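Local coordinates for protein serine protease inhibitor (PDB 2PEF) that probably inhibits serine proteases as a thermophilic member of the serpin family, and is caught here in its latent state, at residues G48-T53 / F294-K299; K79-E84 / N220-V225; L263-Y268 / V318-T323. All coordinates share one frame; numbering follows the deposited sequence.

In the fold
Contact 1 lies apart from the other two: its centre is about 34 Å from that of contact 2 and about 42 Å from that of contact 3, across the middle of the chain. Contact 2 is nested inside the loop that contact 1 closes; contact 3 follows contact 2, and its segments alternate with those of contact 1. Contacts 2 and 3 reach the same sheet and touch, centres about 18 Å apart, Phe224 packing on Leu263, Phe266 and Val318. Contact 1 ties the turn ahead of helix 51-62 to the bend leading into strand 298-300. Contact 2 joins the end of helix 67-80 to strand 222-229, contact 3 strand 255-273 to the start of inserted strand 322-331, as expected of the latent form.

Contact 1 of 3, residues G48-T53 / F294-K299; sequences GADNET and FSKLGK
Gly48 and Ala49 belong to the turn between helix 35-46 and helix 51-62, and here that turn meets the bend of Phe294 to Leu297 that leads into strand 298-300. The carbonyl of Gly48 faces the bend: its O takes weak hydrogen bonds from Lys296 N (3.1 Å) and Leu297 N, both far from straight at about 122°, and also a CA-H contact from Phe294. Leu297 CD2 lies 3.8 Å from Gly48 CA, where a side chain on Gly48 would collide with it. The ring of Phe294 receives Thr53 CG2 over one face, 4.0 Å from its centroid, while Ala49 CB touches Phe294 CE2 obliquely at 3.7 Å. The methyl reaches the ring because CG2 lies anti to the backbone N of Thr53, which leaves OG1 to bond with the backbone N of Asp293. On the outer side, extended Lys296 runs past the Ala49 carbonyl, its CD 3.4 Å from Ala49 O, and crosses Asp50 at about a right angle. Lys296 NZ then forms a long, weak salt bridge to Asp50 OD1 (3.3 Å). Asn51 N also bonds to that OD1, at 2.8 Å from above the carboxylate plane, so backbone and lysine together would stabilise the negative charge of Asp50.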
ATOM      1  N   GLY A  48     -10.905   9.350 -15.079  1.00 15.40           N
ATOM      2  CA  GLY A  48     -11.166   9.062 -16.484  1.00 14.92           C
ATOM      3  C   GLY A  48     -12.491   8.355 -16.683  1.00 15.99           C
ATOM      4  O   GLY A  48     -12.918   8.139 -17.817  1.00 15.76           O
ATOM      5  N   ALA A  49     -13.143   7.993 -15.582  1.00 15.96           N
ATOM      6  CA  ALA A  49     -14.397   7.243 -15.636  1.00 16.27           C
ATOM      7  C   ALA A  49     -15.619   8.155 -15.678  1.00 15.97           C
ATOM      8  O   ALA A  49     -15.564   9.309 -15.246  1.00 17.03           O
ATOM      9  CB  ALA A  49     -14.483   6.280 -14.462  1.00 16.61           C
ATOM     10  N   ASP A  50     -16.718   7.627 -16.214  1.00 16.71           N
ATOM     11  CA  ASP A  50     -17.991   8.335 -16.263  1.00 17.07           C
ATOM     12  C   ASP A  50     -19.106   7.377 -15.859  1.00 16.99           C
ATOM     13  O   ASP A  50     -18.883   6.167 -15.743  1.00 15.79           O
ATOM     14  CB  ASP A  50     -18.248   8.883 -17.674  1.00 17.39           C
ATOM     15  CG  ASP A  50     -19.162  10.107 -17.680  1.00 19.58           C
ATOM     16  OD1 ASP A  50     -19.724  10.464 -16.619  1.00 19.28           O
ATOM     17  OD2 ASP A  50     -19.317  10.721 -18.760  1.00 21.17           O
ATOM     18  N   ASN A  51     -20.297   7.932 -15.642  1.00 16.64           N
ATOM     19  CA  ASN A  51     -21.508   7.159 -15.368  1.00 17.21           C
ATOM     20  C   ASN A  51     -21.305   6.088 -14.293  1.00 17.15           C
ATOM     21  O   ASN A  51     -20.729   6.377 -13.240  1.00 17.58           O
ATOM     22  CB  ASN A  51     -22.069   6.576 -16.671  1.00 17.43           C
ATOM     23  CG  ASN A  51     -22.330   7.644 -17.717  1.00 17.10           C
ATOM     24  OD1 ASN A  51     -23.089   8.584 -17.484  1.00 18.03           O
ATOM     25  ND2 ASN A  51     -21.693   7.508 -18.875  1.00 17.96           N
ATOM     26  N   GLU A  52     -21.747   4.862 -14.572  1.00 17.05           N
ATOM     27  CA  GLU A  52     -21.733   3.772 -13.589  1.00 17.29           C
ATOM     28  C   GLU A  52     -20.331   3.320 -13.201  1.00 17.52           C
ATOM     29  O   GLU A  52     -20.103   2.929 -12.058  1.00 17.69           O
ATOM     30  CB  GLU A  52     -22.544   2.574 -14.089  1.00 17.22           C
ATOM     31  N   THR A  53     -19.402   3.357 -14.153  1.00 17.64           N
ATOM     32  CA  THR A  53     -18.004   3.023 -13.872  1.00 17.21           C
ATOM     33  C   THR A  53     -17.437   3.976 -12.810  1.00 17.57           C
ATOM     34  O   THR A  53     -16.773   3.541 -11.867  1.00 17.64           O
ATOM     35  CB  THR A  53     -17.146   3.038 -15.162  1.00 16.83           C
ATOM     36  OG1 THR A  53     -17.665   2.077 -16.086  1.00 18.20           O
ATOM     37  CG2 THR A  53     -15.694   2.689 -14.867  1.00 16.31           C
ATOM     38  N   PHE A 294     -14.632   4.657 -19.669  1.00 17.09           N
ATOM     39  CA  PHE A 294     -13.491   5.513 -19.381  1.00 17.79           C
ATOM     40  C   PHE A 294     -13.327   6.587 -20.454  1.00 17.75           C
ATOM     41  O   PHE A 294     -12.211   6.919 -20.858  1.00 17.40           O
ATOM     42  CB  PHE A 294     -12.219   4.676 -19.211  1.00 17.03           C
ATOM     43  CG  PHE A 294     -12.163   3.928 -17.910  1.00 17.32           C
ATOM     44  CD1 PHE A 294     -12.425   2.564 -17.866  1.00 15.73           C
ATOM     45  CD2 PHE A 294     -11.864   4.593 -16.720  1.00 19.21           C
ATOM     46  CE1 PHE A 294     -12.381   1.865 -16.667  1.00 15.51           C
ATOM     47  CE2 PHE A 294     -11.826   3.904 -15.513  1.00 17.79           C
ATOM     48  CZ  PHE A 294     -12.083   2.539 -15.485  1.00 17.91           C
ATOM     49  N   SER A 295     -14.456   7.146 -20.884  1.00 19.29           N
ATOM     50  CA  SER A 295     -14.488   8.140 -21.958  1.00 19.44           C
ATOM     51  C   SER A 295     -13.800   9.454 -21.588  1.00 19.77           C
ATOM     52  O   SER A 295     -13.330  10.184 -22.470  1.00 20.58           O
ATOM     53  CB  SER A 295     -15.932   8.399 -22.399  1.00 19.43           C
ATOM     54  OG  SER A 295     -16.748   8.763 -21.299  1.00 21.55           O
ATOM     55  N   LYS A 296     -13.738   9.747 -20.289  1.00 19.84           N
ATOM     56  CA  LYS A 296     -13.090  10.964 -19.792  1.00 19.73           C
ATOM     57  C   LYS A 296     -11.555  10.899 -19.813  1.00 18.51           C
ATOM     58  O   LYS A 296     -10.895  11.932 -19.696  1.00 16.98           O
ATOM     59  CB  LYS A 296     -13.610  11.335 -18.395  1.00 19.61           C
ATOM     60  CG  LYS A 296     -15.049  11.856 -18.389  1.00 22.07           C
ATOM     61  CD  LYS A 296     -15.525  12.211 -16.983  1.00 22.06           C
ATOM     62  CE  LYS A 296     -16.950  12.752 -17.011  1.00 30.61           C
ATOM     63  NZ  LYS A 296     -17.575  12.813 -15.654  1.00 32.35           N
ATOM     64  N   LEU A 297     -10.996   9.696 -19.963  1.00 18.34           N
ATOM     65  CA  LEU A 297      -9.541   9.524 -20.128  1.00 18.63           C
ATOM     66  C   LEU A 297      -9.038  10.135 -21.430  1.00 18.47           C
ATOM     67  O   LEU A 297      -7.947  10.704 -21.479  1.00 17.91           O
ATOM     68  CB  LEU A 297      -9.155   8.040 -20.140  1.00 18.84           C
ATOM     69  CG  LEU A 297      -9.081   7.188 -18.877  1.00 19.26           C
ATOM     70  CD1 LEU A 297      -8.810   5.747 -19.264  1.00 19.70           C
ATOM     71  CD2 LEU A 297      -7.997   7.677 -17.952  1.00 17.38           C
ATOM     72  N   GLY A 298      -9.836   9.986 -22.482  1.00 19.02           N
ATOM     73  CA  GLY A 298      -9.431  10.359 -23.829  1.00 19.55           C
ATOM     74  C   GLY A 298      -9.993   9.385 -24.845  1.00 20.48           C
ATOM     75  O   GLY A 298     -10.871   8.582 -24.524  1.00 21.31           O
ATOM     76  N   LYS A 299      -9.488   9.453 -26.073  1.00 21.24           N
ATOM     77  CA  LYS A 299      -9.994   8.611 -27.152  1.00 21.87           C
ATOM     78  C   LYS A 299      -8.969   7.584 -27.623  1.00 23.20           C
ATOM     79  O   LYS A 299      -7.869   7.940 -28.056  1.00 23.40           O
ATOM     80  CB  LYS A 299     -10.472   9.464 -28.330  1.00 21.61           C
ATOM     81  CG  LYS A 299     -10.972   8.646 -29.521  1.00 20.48           C
ATOM     82  CD  LYS A 299     -11.796   9.483 -30.493  1.00 21.51           C
ATOM     83  CE  LYS A 299     -13.131   9.904 -29.888  1.00 22.19           C
ATOM     84  NZ  LYS A 299     -13.986   8.749 -29.471  1.00 22.20           N
TER

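Contact 2 of 3, residues K79-E84 / N220-V225; sequences KKLPNE and NHYSFV
Tyr222 points its hydroxyl at the Pro82 carbonyl, and His221 next to it lays its imidazole against the same proline. The phenol donates from OH to Pro82 O at 2.6 Å, a short bond in the carbonyl plane on a lone pair, with the C=O...O angle at 131°. Pro82 O lies in the plane of the Tyr222 ring, at its edge. The imidazole meets the CB-CG edge of the pyrrolidine, while the hydroxyl stands over its face, 3.3 Å from Pro82 CD. With His221 CG anti to the carbonyl carbon and beside the backbone N (chi1 -56°), the ring turns one face to Pro82 CB, which stands 3.6 Å from its centroid and 3.4 Å from His221 CG in a CH-pi contact displaced toward the rim. The two aromatic planes are turned steeply against each other, by about 67°. Leu81 CD2 reaches the phenol from the edge, 4.2 Å from Tyr222 CE2. Tyr222 is further packed edge-to-face on Phe166 of strand 158-169, while His221 and Tyr222 both touch Ser87 of strand 87-98. The contact thus joins the exit of helix 67-80 to the start of strand 222-229, which lies between strands 210-216 and 345-357.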
ATOM      1  N   LYS A  79       0.338  16.408   0.227  1.00 13.08           N
ATOM      2  CA  LYS A  79       1.020  17.660   0.525  1.00 12.90           C
ATOM      3  C   LYS A  79       1.505  17.701   1.970  1.00 12.41           C
ATOM      4  O   LYS A  79       2.558  18.277   2.254  1.00 13.58           O
ATOM      5  CB  LYS A  79       0.085  18.844   0.252  1.00 12.07           C
ATOM      6  CG  LYS A  79       0.745  20.211   0.305  1.00 15.58           C
ATOM      7  CD  LYS A  79      -0.165  21.259  -0.307  1.00 17.13           C
ATOM      8  CE  LYS A  79       0.487  22.624  -0.325  1.00 19.68           C
ATOM      9  NZ  LYS A  79      -0.301  23.585  -1.158  1.00 19.72           N
ATOM     10  N   LYS A  80       0.744  17.079   2.872  1.00 12.68           N
ATOM     11  CA  LYS A  80       1.016  17.173   4.311  1.00 12.64           C
ATOM     12  C   LYS A  80       1.731  15.967   4.936  1.00 12.21           C
ATOM     13  O   LYS A  80       2.128  16.022   6.108  1.00 12.75           O
ATOM     14  CB  LYS A  80      -0.268  17.511   5.076  1.00 13.51           C
ATOM     15  CG  LYS A  80      -0.703  18.968   4.905  1.00 12.03           C
ATOM     16  CD  LYS A  80      -1.957  19.318   5.708  1.00 13.02           C
ATOM     17  CE  LYS A  80      -1.689  19.461   7.209  1.00 12.46           C
ATOM     18  NZ  LYS A  80      -0.588  20.422   7.550  1.00 11.23           N
ATOM     19  N   LEU A  81       1.894  14.887   4.172  1.00 11.72           N
ATOM     20  CA  LEU A  81       2.627  13.721   4.663  1.00 10.68           C
ATOM     21  C   LEU A  81       4.095  14.091   4.836  1.00 11.46           C
ATOM     22  O   LEU A  81       4.757  14.456   3.859  1.00 12.06           O
ATOM     23  CB  LEU A  81       2.477  12.519   3.720  1.00 10.96           C
ATOM     24  CG  LEU A  81       1.226  11.651   3.871  1.00 11.63           C
ATOM     25  CD1 LEU A  81       1.102  10.711   2.677  1.00 12.04           C
ATOM     26  CD2 LEU A  81       1.204  10.869   5.195  1.00 11.57           C
ATOM     27  N   PRO A  82       4.599  14.033   6.088  1.00 11.22           N
ATOM     28  CA  PRO A  82       5.972  14.438   6.365  1.00 11.57           C
ATOM     29  C   PRO A  82       7.022  13.648   5.589  1.00 11.89           C
ATOM     30  O   PRO A  82       6.854  12.448   5.324  1.00 11.84           O
ATOM     31  CB  PRO A  82       6.116  14.190   7.868  1.00 11.40           C
ATOM     32  CG  PRO A  82       4.713  14.283   8.398  1.00 11.62           C
ATOM     33  CD  PRO A  82       3.897  13.623   7.319  1.00 11.68           C
ATOM     34  N   ASN A  83       8.094  14.348   5.236  1.00 11.13           N
ATOM     35  CA  ASN A  83       9.206  13.784   4.492  1.00 11.19           C
ATOM     36  C   ASN A  83      10.474  14.493   4.941  1.00 10.91           C
ATOM     37  O   ASN A  83      10.820  15.561   4.430  1.00 11.52           O
ATOM     38  CB  ASN A  83       8.984  13.962   2.985  1.00 11.60           C
ATOM     39  CG  ASN A  83      10.139  13.426   2.157  1.00 11.19           C
ATOM     40  OD1 ASN A  83      10.736  12.409   2.496  1.00 13.46           O
ATOM     41  ND2 ASN A  83      10.448  14.103   1.062  1.00 13.81           N
ATOM     42  N   GLU A  84      11.141  13.902   5.929  1.00 10.27           N
ATOM     43  CA  GLU A  84      12.331  14.494   6.540  1.00  9.84           C
ATOM     44  C   GLU A  84      13.418  13.447   6.631  1.00 11.32           C
ATOM     45  O   GLU A  84      13.145  12.250   6.525  1.00 10.78           O
ATOM     46  CB  GLU A  84      12.014  14.995   7.954  1.00  9.93           C
ATOM     47  CG  GLU A  84      10.900  16.045   8.037  1.00 10.35           C
ATOM     48  CD  GLU A  84      11.300  17.394   7.460  1.00 13.81           C
ATOM     49  OE1 GLU A  84      12.432  17.850   7.733  1.00 13.32           O
ATOM     50  OE2 GLU A  84      10.482  18.002   6.738  1.00 13.28           O
ATOM     51  N   ASN A 220       8.708  11.208  15.076  1.00  9.34           N
ATOM     52  CA  ASN A 220       7.341  10.838  15.474  1.00 10.06           C
ATOM     53  C   ASN A 220       6.216  11.080  14.465  1.00  9.39           C
ATOM     54  O   ASN A 220       5.037  11.053  14.831  1.00 10.44           O
ATOM     55  CB  ASN A 220       6.983  11.458  16.828  1.00 10.48           C
ATOM     56  CG  ASN A 220       7.720  10.793  17.971  1.00 14.80           C
ATOM     57  OD1 ASN A 220       8.788  11.244  18.376  1.00 19.96           O
ATOM     58  ND2 ASN A 220       7.169   9.700  18.473  1.00 15.50           N
ATOM     59  N   HIS A 221       6.572  11.285  13.199  1.00  9.33           N
ATOM     60  CA  HIS A 221       5.563  11.412  12.141  1.00  9.84           C
ATOM     61  C   HIS A 221       4.931  10.071  11.812  1.00 10.48           C
ATOM     62  O   HIS A 221       3.756   9.994  11.424  1.00 10.39           O
ATOM     63  CB  HIS A 221       6.188  12.001  10.883  1.00 10.16           C
ATOM     64  CG  HIS A 221       6.852  13.316  11.114  1.00 11.58           C
ATOM     65  ND1 HIS A 221       6.163  14.433  11.534  1.00 12.16           N
ATOM     66  CD2 HIS A 221       8.144  13.698  10.975  1.00 12.76           C
ATOM     67  CE1 HIS A 221       7.003  15.448  11.643  1.00 10.85           C
ATOM     68  NE2 HIS A 221       8.211  15.027  11.311  1.00  9.31           N
ATOM     69  N   TYR A 222       5.725   9.016  11.967  1.00  9.18           N
ATOM     70  CA  TYR A 222       5.285   7.658  11.653  1.00  8.41           C
ATOM     71  C   TYR A 222       5.630   6.721  12.788  1.00  8.29           C
ATOM     72  O   TYR A 222       6.560   6.973  13.550  1.00  9.86           O
ATOM     73  CB  TYR A 222       5.926   7.169  10.350  1.00  9.87           C
ATOM     74  CG  TYR A 222       5.684   8.116   9.198  1.00 11.34           C
ATOM     75  CD1 TYR A 222       6.709   8.922   8.704  1.00 12.89           C
ATOM     76  CD2 TYR A 222       4.422   8.222   8.620  1.00 12.78           C
ATOM     77  CE1 TYR A 222       6.479   9.804   7.646  1.00 10.62           C
ATOM     78  CE2 TYR A 222       4.180   9.096   7.569  1.00 10.42           C
ATOM     79  CZ  TYR A 222       5.211   9.886   7.092  1.00 10.42           C
ATOM     80  OH  TYR A 222       4.969  10.756   6.056  1.00 12.35           O
ATOM     81  N   SER A 223       4.866   5.639  12.899  1.00 10.15           N
ATOM     82  CA  SER A 223       5.136   4.601  13.879  1.00  9.31           C
ATOM     83  C   SER A 223       4.890   3.218  13.295  1.00 10.84           C
ATOM     84  O   SER A 223       4.239   3.069  12.258  1.00  9.12           O
ATOM     85  CB  SER A 223       4.286   4.794  15.139  1.00  9.86           C
ATOM     86  OG  SER A 223       4.653   5.984  15.817  1.00 10.93           O
ATOM     87  N   PHE A 224       5.434   2.220  13.976  1.00 10.90           N
ATOM     88  CA  PHE A 224       5.272   0.832  13.603  1.00 10.44           C
ATOM     89  C   PHE A 224       4.327   0.194  14.615  1.00 11.80           C
ATOM     90  O   PHE A 224       4.592   0.208  15.819  1.00 11.97           O
ATOM     91  CB  PHE A 224       6.640   0.134  13.619  1.00 12.20           C
ATOM     92  CG  PHE A 224       6.615  -1.280  13.111  1.00 12.36           C
ATOM     93  CD1 PHE A 224       6.853  -1.554  11.766  1.00 13.61           C
ATOM     94  CD2 PHE A 224       6.387  -2.345  13.980  1.00 12.62           C
ATOM     95  CE1 PHE A 224       6.845  -2.860  11.286  1.00 11.48           C
ATOM     96  CE2 PHE A 224       6.373  -3.657  13.503  1.00 11.24           C
ATOM     97  CZ  PHE A 224       6.610  -3.911  12.158  1.00 14.87           C
ATOM     98  N   VAL A 225       3.218  -0.342  14.110  1.00 11.15           N
ATOM     99  CA  VAL A 225       2.233  -1.039  14.931  1.00 11.47           C
ATOM    100  C   VAL A 225       2.443  -2.546  14.781  1.00 11.15           C
ATOM    101  O   VAL A 225       2.514  -3.044  13.658  1.00 10.87           O
ATOM    102  CB  VAL A 225       0.796  -0.650  14.491  1.00 12.34           C
ATOM    103  CG1 VAL A 225      -0.259  -1.511  15.197  1.00 12.27           C
ATOM    104  CG2 VAL A 225       0.550   0.832  14.744  1.00 12.47           C
TER

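Contact 3 of 3, residues L263-Y268 / V318-T323; sequences LPKFKY and VDELGT
Phe266 and Val318 form an antiparallel hydrogen-bonded pair, and their side chains meet on the same face of the sheet. Val318 N donates to Phe266 O at 2.8 Å, almost straight at 176°. The return bond, Phe266 N to Val318 O, is longer at 3.1 Å and more bent. Val318 CG2 sits over one face of the Phe266 ring in a CH-pi contact, 3.9 Å from the centroid and 3.5 Å from Phe266 CZ, while the other methyl, Val318 CG1, meets Leu263 CD2 at 3.8 Å. The Phe266 ring is brought across to Val318 by a chi1 of 67°, which puts CG in the crowded position between the backbone N and the carbonyl carbon; beyond it Phe353 meets the ring of Phe266, and Ile316 packs against it as well. A second grip lies at the turn: Lys265, extended past CG, reaches over Asp319 to put NZ 3.0 Å from Glu320 OE1. This salt bridge meets the carboxylate from above its plane. The stronger partner of the ammonium is Glu195 of strand 191-201, and the two carboxylates probably share its charge.

The turn itself is fixed by Asp319. Its OD1 accepts Gly322 N at 3.0 Å, nearly along the C-O axis, and more weakly Leu321 N, an Asx motif, while Asp319 N bonds to Gly322 O across the turn. Trp170 NE1 adds a bond to Asp319 O, and Leu321 bonds through its backbone to Trp170. Strand 310-318 therefore reverses tightly into strand 322-331, which runs between it and strand 158-169. In the serpin fold such an added strand is the reactive-centre loop inserted into the central sheet, as expected of the latent state, in which the loop enters without being cleaved.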
ATOM      1  N   LEU A 263      10.951  -7.709  18.389  1.00 13.26           N
ATOM      2  CA  LEU A 263      10.617  -7.658  16.974  0.50 12.14           C
ATOM      3  C   LEU A 263      11.706  -8.351  16.162  1.00 12.58           C
ATOM      4  O   LEU A 263      12.884  -8.023  16.291  1.00 11.61           O
ATOM      5  CB  LEU A 263      10.470  -6.201  16.519  0.50 12.53           C
ATOM      6  CG  LEU A 263      10.024  -5.915  15.085  0.50  9.35           C
ATOM      7  CD1 LEU A 263       8.589  -6.391  14.857  0.50  5.43           C
ATOM      8  CD2 LEU A 263      10.147  -4.428  14.787  0.50  9.37           C
ATOM      9  N   PRO A 264      11.321  -9.333  15.323  1.00 12.26           N
ATOM     10  CA  PRO A 264      12.382  -9.922  14.509  1.00 11.38           C
ATOM     11  C   PRO A 264      12.791  -8.977  13.390  1.00 11.45           C
ATOM     12  O   PRO A 264      11.970  -8.192  12.913  1.00 12.57           O
ATOM     13  CB  PRO A 264      11.709 -11.151  13.889  1.00 12.52           C
ATOM     14  CG  PRO A 264      10.254 -10.781  13.827  1.00 14.28           C
ATOM     15  CD  PRO A 264      10.008  -9.953  15.058  1.00 13.11           C
ATOM     16  N   LYS A 265      14.047  -9.055  12.968  1.00 11.19           N
ATOM     17  CA  LYS A 265      14.426  -8.462  11.693  1.00 11.08           C
ATOM     18  C   LYS A 265      13.692  -9.255  10.617  1.00 10.98           C
ATOM     19  O   LYS A 265      13.654 -10.492  10.666  1.00 12.62           O
ATOM     20  CB  LYS A 265      15.932  -8.544  11.478  1.00 11.87           C
ATOM     21  CG  LYS A 265      16.738  -7.731  12.469  1.00 13.10           C
ATOM     22  CD  LYS A 265      18.192  -7.610  12.039  1.00 15.33           C
ATOM     23  CE  LYS A 265      19.030  -6.964  13.129  1.00 16.26           C
ATOM     24  NZ  LYS A 265      20.484  -6.962  12.791  1.00 15.49           N
ATOM     25  N   PHE A 266      13.085  -8.561   9.661  1.00 10.11           N
ATOM     26  CA  PHE A 266      12.431  -9.267   8.554  1.00  8.89           C
ATOM     27  C   PHE A 266      12.468  -8.494   7.250  1.00  9.12           C
ATOM     28  O   PHE A 266      12.524  -7.265   7.245  1.00  9.57           O
ATOM     29  CB  PHE A 266      11.006  -9.729   8.917  1.00  9.87           C
ATOM     30  CG  PHE A 266      10.014  -8.613   9.121  1.00 10.06           C
ATOM     31  CD1 PHE A 266       9.268  -8.129   8.052  1.00 10.77           C
ATOM     32  CD2 PHE A 266       9.807  -8.066  10.384  1.00  9.49           C
ATOM     33  CE1 PHE A 266       8.339  -7.105   8.227  1.00  8.19           C
ATOM     34  CE2 PHE A 266       8.875  -7.036  10.570  1.00  9.22           C
ATOM     35  CZ  PHE A 266       8.140  -6.561   9.489  1.00  7.12           C
ATOM     36  N   LYS A 267      12.442  -9.243   6.152  1.00  8.64           N
ATOM     37  CA  LYS A 267      12.517  -8.688   4.814  1.00  9.20           C
ATOM     38  C   LYS A 267      11.793  -9.625   3.868  1.00  8.75           C
ATOM     39  O   LYS A 267      12.048 -10.832   3.865  1.00 10.25           O
ATOM     40  CB  LYS A 267      13.982  -8.537   4.385  1.00  9.83           C
ATOM     41  CG  LYS A 267      14.179  -7.860   3.041  1.00 10.89           C
ATOM     42  CD  LYS A 267      15.645  -7.843   2.641  1.00 10.49           C
ATOM     43  NZ  LYS A 267      17.199  -4.127   2.932  1.00 24.42           N
ATOM     44  N   TYR A 268      10.889  -9.066   3.073  1.00  8.97           N
ATOM     45  CA  TYR A 268      10.182  -9.826   2.053  1.00  8.58           C
ATOM     46  C   TYR A 268       9.508  -8.927   1.021  1.00  9.32           C
ATOM     47  O   TYR A 268       9.387  -7.707   1.206  1.00  8.58           O
ATOM     48  CB  TYR A 268       9.162 -10.794   2.674  1.00  8.90           C
ATOM     49  CG  TYR A 268       7.999 -10.127   3.376  1.00  9.56           C
ATOM     50  CD1 TYR A 268       6.834  -9.795   2.683  1.00  7.95           C
ATOM     51  CD2 TYR A 268       8.062  -9.835   4.738  1.00 10.02           C
ATOM     52  CE1 TYR A 268       5.763  -9.180   3.332  1.00  7.79           C
ATOM     53  CE2 TYR A 268       7.001  -9.228   5.396  1.00 10.18           C
ATOM     54  CZ  TYR A 268       5.858  -8.903   4.690  1.00 10.08           C
ATOM     55  OH  TYR A 268       4.816  -8.300   5.348  1.00  9.31           O
ATOM     56  N   VAL A 318      12.807  -4.568   7.740  1.00 11.56           N
ATOM     57  CA  VAL A 318      12.866  -4.057   9.109  1.00 11.51           C
ATOM     58  C   VAL A 318      14.167  -4.540   9.747  1.00 12.28           C
ATOM     59  O   VAL A 318      14.447  -5.735   9.767  1.00 10.88           O
ATOM     60  CB  VAL A 318      11.653  -4.543   9.940  1.00 11.87           C
ATOM     61  CG1 VAL A 318      11.843  -4.257  11.427  1.00 12.50           C
ATOM     62  CG2 VAL A 318      10.363  -3.901   9.434  1.00 14.04           C
ATOM     63  N   ASP A 319      14.965  -3.607  10.257  1.00 12.30           N
ATOM     64  CA  ASP A 319      16.217  -3.967  10.911  1.00 12.50           C
ATOM     65  C   ASP A 319      16.510  -3.110  12.140  1.00 12.60           C
ATOM     66  O   ASP A 319      15.612  -2.454  12.676  1.00 11.23           O
ATOM     67  CB  ASP A 319      17.395  -3.944   9.916  1.00 14.07           C
ATOM     68  CG  ASP A 319      17.655  -2.559   9.322  1.00 14.87           C
ATOM     69  OD1 ASP A 319      17.160  -1.534   9.851  1.00 13.77           O
ATOM     70  OD2 ASP A 319      18.370  -2.503   8.305  1.00 16.74           O
ATOM     71  N   GLU A 320      17.770  -3.130  12.580  1.00 11.77           N
ATOM     72  CA  GLU A 320      18.186  -2.466  13.814  1.00 11.56           C
ATOM     73  C   GLU A 320      18.143  -0.938  13.701  1.00 11.82           C
ATOM     74  O   GLU A 320      17.938  -0.242  14.694  1.00 11.62           O
ATOM     75  CB  GLU A 320      19.577  -2.968  14.257  1.00 12.26           C
ATOM     76  CG  GLU A 320      20.773  -2.511  13.399  1.00 12.77           C
ATOM     77  CD  GLU A 320      20.843  -3.144  12.007  1.00 17.02           C
ATOM     78  OE1 GLU A 320      20.187  -4.180  11.748  1.00 13.25           O
ATOM     79  OE2 GLU A 320      21.576  -2.592  11.161  1.00 18.72           O
ATOM     80  N   LEU A 321      18.308  -0.434  12.479  1.00 12.12           N
ATOM     81  CA  LEU A 321      18.302   1.003  12.210  1.00 12.63           C
ATOM     82  C   LEU A 321      16.902   1.575  11.995  1.00 11.44           C
ATOM     83  O   LEU A 321      16.628   2.708  12.394  1.00 10.70           O
ATOM     84  CB  LEU A 321      19.205   1.325  11.008  1.00 13.02           C
ATOM     85  CG  LEU A 321      19.391   2.768  10.521  1.00 14.13           C
ATOM     86  CD1 LEU A 321      20.146   3.613  11.532  1.00 15.47           C
ATOM     87  CD2 LEU A 321      20.115   2.784   9.177  1.00 15.27           C
ATOM     88  N   GLY A 322      16.019   0.804  11.367  1.00 11.11           N
ATOM     89  CA  GLY A 322      14.682   1.302  11.072  1.00 10.57           C
ATOM     90  C   GLY A 322      13.887   0.416  10.144  1.00 10.71           C
ATOM     91  O   GLY A 322      13.895  -0.814  10.274  1.00 11.23           O
ATOM     92  N   THR A 323      13.188   1.050   9.209  1.00 10.45           N
ATOM     93  CA  THR A 323      12.364   0.330   8.246  1.00 11.39           C
ATOM     94  C   THR A 323      12.405   1.027   6.894  1.00 10.86           C
ATOM     95  O   THR A 323      12.353   2.252   6.812  1.00 12.39           O
ATOM     96  CB  THR A 323      10.893   0.222   8.727  1.00 11.68           C
ATOM     97  OG1 THR A 323      10.848  -0.447   9.995  1.00  9.56           O
ATOM     98  CG2 THR A 323      10.020  -0.538   7.725  1.00 12.45           C
TER